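Local coordinates for protein AvrL567-A (Melampsora lini, PDB 2OPC) that is an avirulence protein of the flax rust fungus, probably recognised inside plant cells by a matching flax resistance protein that triggers defence, at residues Gly14-Arg20 and Pro116-Lys122. Numbering follows the deposited sequence.
Sequences GYTRFYR and PDYIKIK
Arg17 lies across the ring of Tyr118 where strand 16-19 pairs antiparallel with strand 118-125, an edge pairing of a four-stranded sheet in a beta-sandwich-like fold, strand 16-19 being outermost. Followed outward, the arginine chain tracks that ring from rim to hydroxyl. Its CB begins beside Tyr118 CD1, and CG moves in over the same rim at 3.5 Å from CD1. CD then sits above the face, 3.7 Å from the ring centroid, in a CH-pi contact. NE follows over CE1 and CZ, and the guanidinium stacks nearly flat on the ring, planes 10° apart, with NH2 lying over Tyr118 OH and NH1 nearest CE2. The chain, extended from CG to NE (chi2 -171°, chi3 177°), is long enough to span the ring, and a salt bridge from NH1 to Asp111 anchors its tip. Tyr118 in turn presses its CB against one face of the Tyr19 ring, while the two rings meet obliquely. At the Gly14 end of the pairing, Tyr15 is clasped between lysines: Lys120 CB packs over one face, and the extended Lys122 chain runs over the opposite one, its NZ 4.6 Å from the centroid in a cation-pi contact and also hydrogen-bonded to Glu13 O. Four backbone hydrogen bonds join Thr16 to Ile121 and Phe18 to Ile119. The side chains of these four residues take the other side of the sheet, where Phe18 CB touches Ile119 CG1; Thr16, Phe18 and Ile121 meet strand 25-28, Phe18 and Ile121 also strand 32-36, and Ile119 rests on Ile63. Beyond the strand, Arg20 N hydrogen-bonds Asp117 O, and a water accepts from Arg20 NE while donating to Asp117 OD2 at 2.6 Å.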
# COMPACT_ATOMS: atom_id res chain seq x y z
N GLY A 14 -2.99 -1.25 12.70
CA GLY A 14 -1.70 -0.79 12.24
C GLY A 14 -1.73 -0.33 10.79
O GLY A 14 -0.69 -0.02 10.21
N TYR A 15 -2.92 -0.28 10.22
CA TYR A 15 -3.08 0.08 8.81
C TYR A 15 -3.05 1.59 8.62
O TYR A 15 -3.50 2.33 9.52
CB TYR A 15 -4.41 -0.42 8.25
CG TYR A 15 -4.48 -1.91 7.93
CD1 TYR A 15 -3.75 -2.44 6.87
CD2 TYR A 15 -5.29 -2.76 8.65
CE1 TYR A 15 -3.82 -3.77 6.54
CE2 TYR A 15 -5.38 -4.12 8.32
CZ TYR A 15 -4.62 -4.59 7.24
OH TYR A 15 -4.71 -5.94 6.94
N THR A 16 -2.57 2.01 7.46
CA THR A 16 -2.67 3.40 7.03
C THR A 16 -3.79 3.51 5.98
O THR A 16 -3.85 2.68 5.06
CB THR A 16 -1.34 3.84 6.40
OG1 THR A 16 -0.30 3.76 7.40
CG2 THR A 16 -1.39 5.25 5.84
N ARG A 17 -4.67 4.49 6.14
CA ARG A 17 -5.64 4.77 5.08
C ARG A 17 -4.99 5.49 3.90
O ARG A 17 -4.28 6.49 4.08
CB ARG A 17 -6.78 5.63 5.62
CG ARG A 17 -7.53 4.93 6.73
CD ARG A 17 -8.78 5.77 7.05
NE ARG A 17 -9.64 5.17 8.06
CZ ARG A 17 -10.82 5.67 8.41
NH1 ARG A 17 -11.27 6.77 7.81
NH2 ARG A 17 -11.55 5.06 9.34
N PHE A 18 -5.21 4.96 2.71
CA PHE A 18 -4.70 5.61 1.50
C PHE A 18 -5.91 5.88 0.62
O PHE A 18 -6.55 4.96 0.10
CB PHE A 18 -3.66 4.67 0.84
CG PHE A 18 -3.03 5.22 -0.43
CD1 PHE A 18 -2.60 6.53 -0.48
CD2 PHE A 18 -2.88 4.41 -1.56
CE1 PHE A 18 -1.98 7.02 -1.62
CE2 PHE A 18 -2.26 4.92 -2.74
CZ PHE A 18 -1.83 6.24 -2.72
N TYR A 19 -6.22 7.18 0.49
CA TYR A 19 -7.46 7.60 -0.15
C TYR A 19 -7.43 7.56 -1.68
O TYR A 19 -6.40 7.81 -2.28
CB TYR A 19 -7.86 9.00 0.37
CG TYR A 19 -8.50 8.90 1.73
CD1 TYR A 19 -9.87 8.69 1.85
CD2 TYR A 19 -7.73 8.94 2.89
CE1 TYR A 19 -10.48 8.56 3.11
CE2 TYR A 19 -8.34 8.83 4.16
CZ TYR A 19 -9.70 8.62 4.25
OH TYR A 19 -10.31 8.50 5.48
N ARG A 20 -8.56 7.24 -2.31
CA ARG A 20 -8.70 7.18 -3.77
C ARG A 20 -8.96 8.57 -4.31
O ARG A 20 -9.94 8.84 -4.98
CB ARG A 20 -9.82 6.25 -4.14
CG ARG A 20 -9.52 4.80 -3.73
CD ARG A 20 -9.17 4.06 -4.96
NE ARG A 20 -10.33 3.78 -5.81
CZ ARG A 20 -10.32 2.97 -6.87
NH1 ARG A 20 -9.11 2.39 -7.16
NH2 ARG A 20 -11.47 2.75 -7.62
N PRO A 116 -13.87 10.59 -0.89
CA PRO A 116 -13.37 9.39 -1.55
C PRO A 116 -13.30 8.15 -0.64
O PRO A 116 -13.15 8.24 0.56
CB PRO A 116 -11.94 9.79 -1.99
CG PRO A 116 -12.04 11.24 -2.18
CD PRO A 116 -12.93 11.72 -1.03
N ASP A 117 -13.36 7.00 -1.27
CA ASP A 117 -13.05 5.75 -0.57
C ASP A 117 -11.56 5.71 -0.22
O ASP A 117 -10.79 6.52 -0.69
CB ASP A 117 -13.20 4.59 -1.50
CG ASP A 117 -14.54 4.36 -1.95
OD1 ASP A 117 -15.52 4.87 -1.28
OD2 ASP A 117 -14.61 3.60 -3.00
N TYR A 118 -11.18 4.71 0.58
CA TYR A 118 -9.76 4.46 0.86
C TYR A 118 -9.49 2.96 0.86
O TYR A 118 -10.37 2.13 1.01
CB TYR A 118 -9.32 5.09 2.21
CG TYR A 118 -10.10 4.59 3.40
CD1 TYR A 118 -9.61 3.57 4.20
CD2 TYR A 118 -11.36 5.11 3.72
CE1 TYR A 118 -10.31 3.10 5.29
CE2 TYR A 118 -12.07 4.64 4.84
CZ TYR A 118 -11.55 3.63 5.62
OH TYR A 118 -12.26 3.14 6.72
N ILE A 119 -8.20 2.63 0.69
CA ILE A 119 -7.71 1.28 0.99
C ILE A 119 -6.90 1.38 2.29
O ILE A 119 -6.53 2.44 2.77
CB ILE A 119 -6.83 0.68 -0.15
CG1 ILE A 119 -5.50 1.44 -0.35
CG2 ILE A 119 -7.65 0.65 -1.45
CD1 ILE A 119 -4.62 0.79 -1.42
N LYS A 120 -6.73 0.20 2.90
CA LYS A 120 -5.91 0.08 4.14
C LYS A 120 -4.68 -0.74 3.84
O LYS A 120 -4.80 -1.92 3.50
CB LYS A 120 -6.71 -0.64 5.23
CG LYS A 120 -7.94 0.11 5.74
CD LYS A 120 -8.64 -0.75 6.86
CE LYS A 120 -9.94 -0.16 7.28
NZ LYS A 120 -10.43 -0.95 8.43
N ILE A 121 -3.50 -0.12 4.01
CA ILE A 121 -2.22 -0.80 3.69
C ILE A 121 -1.23 -0.60 4.83
O ILE A 121 -1.31 0.34 5.61
CB ILE A 121 -1.61 -0.33 2.34
CG1 ILE A 121 -1.51 1.20 2.30
CG2 ILE A 121 -2.45 -0.90 1.20
CD1 ILE A 121 -0.83 1.76 1.00
N LYS A 122 -0.30 -1.57 4.93
CA LYS A 122 0.77 -1.45 5.92
C LYS A 122 1.92 -2.38 5.50
O LYS A 122 1.76 -3.24 4.64
CB LYS A 122 0.27 -1.85 7.32
CG LYS A 122 -0.14 -3.33 7.41
CD LYS A 122 -0.72 -3.64 8.81
CE LYS A 122 -1.16 -5.07 8.88
NZ LYS A 122 -1.53 -5.39 10.30
O HOH W 1 -13.23 4.45 -5.06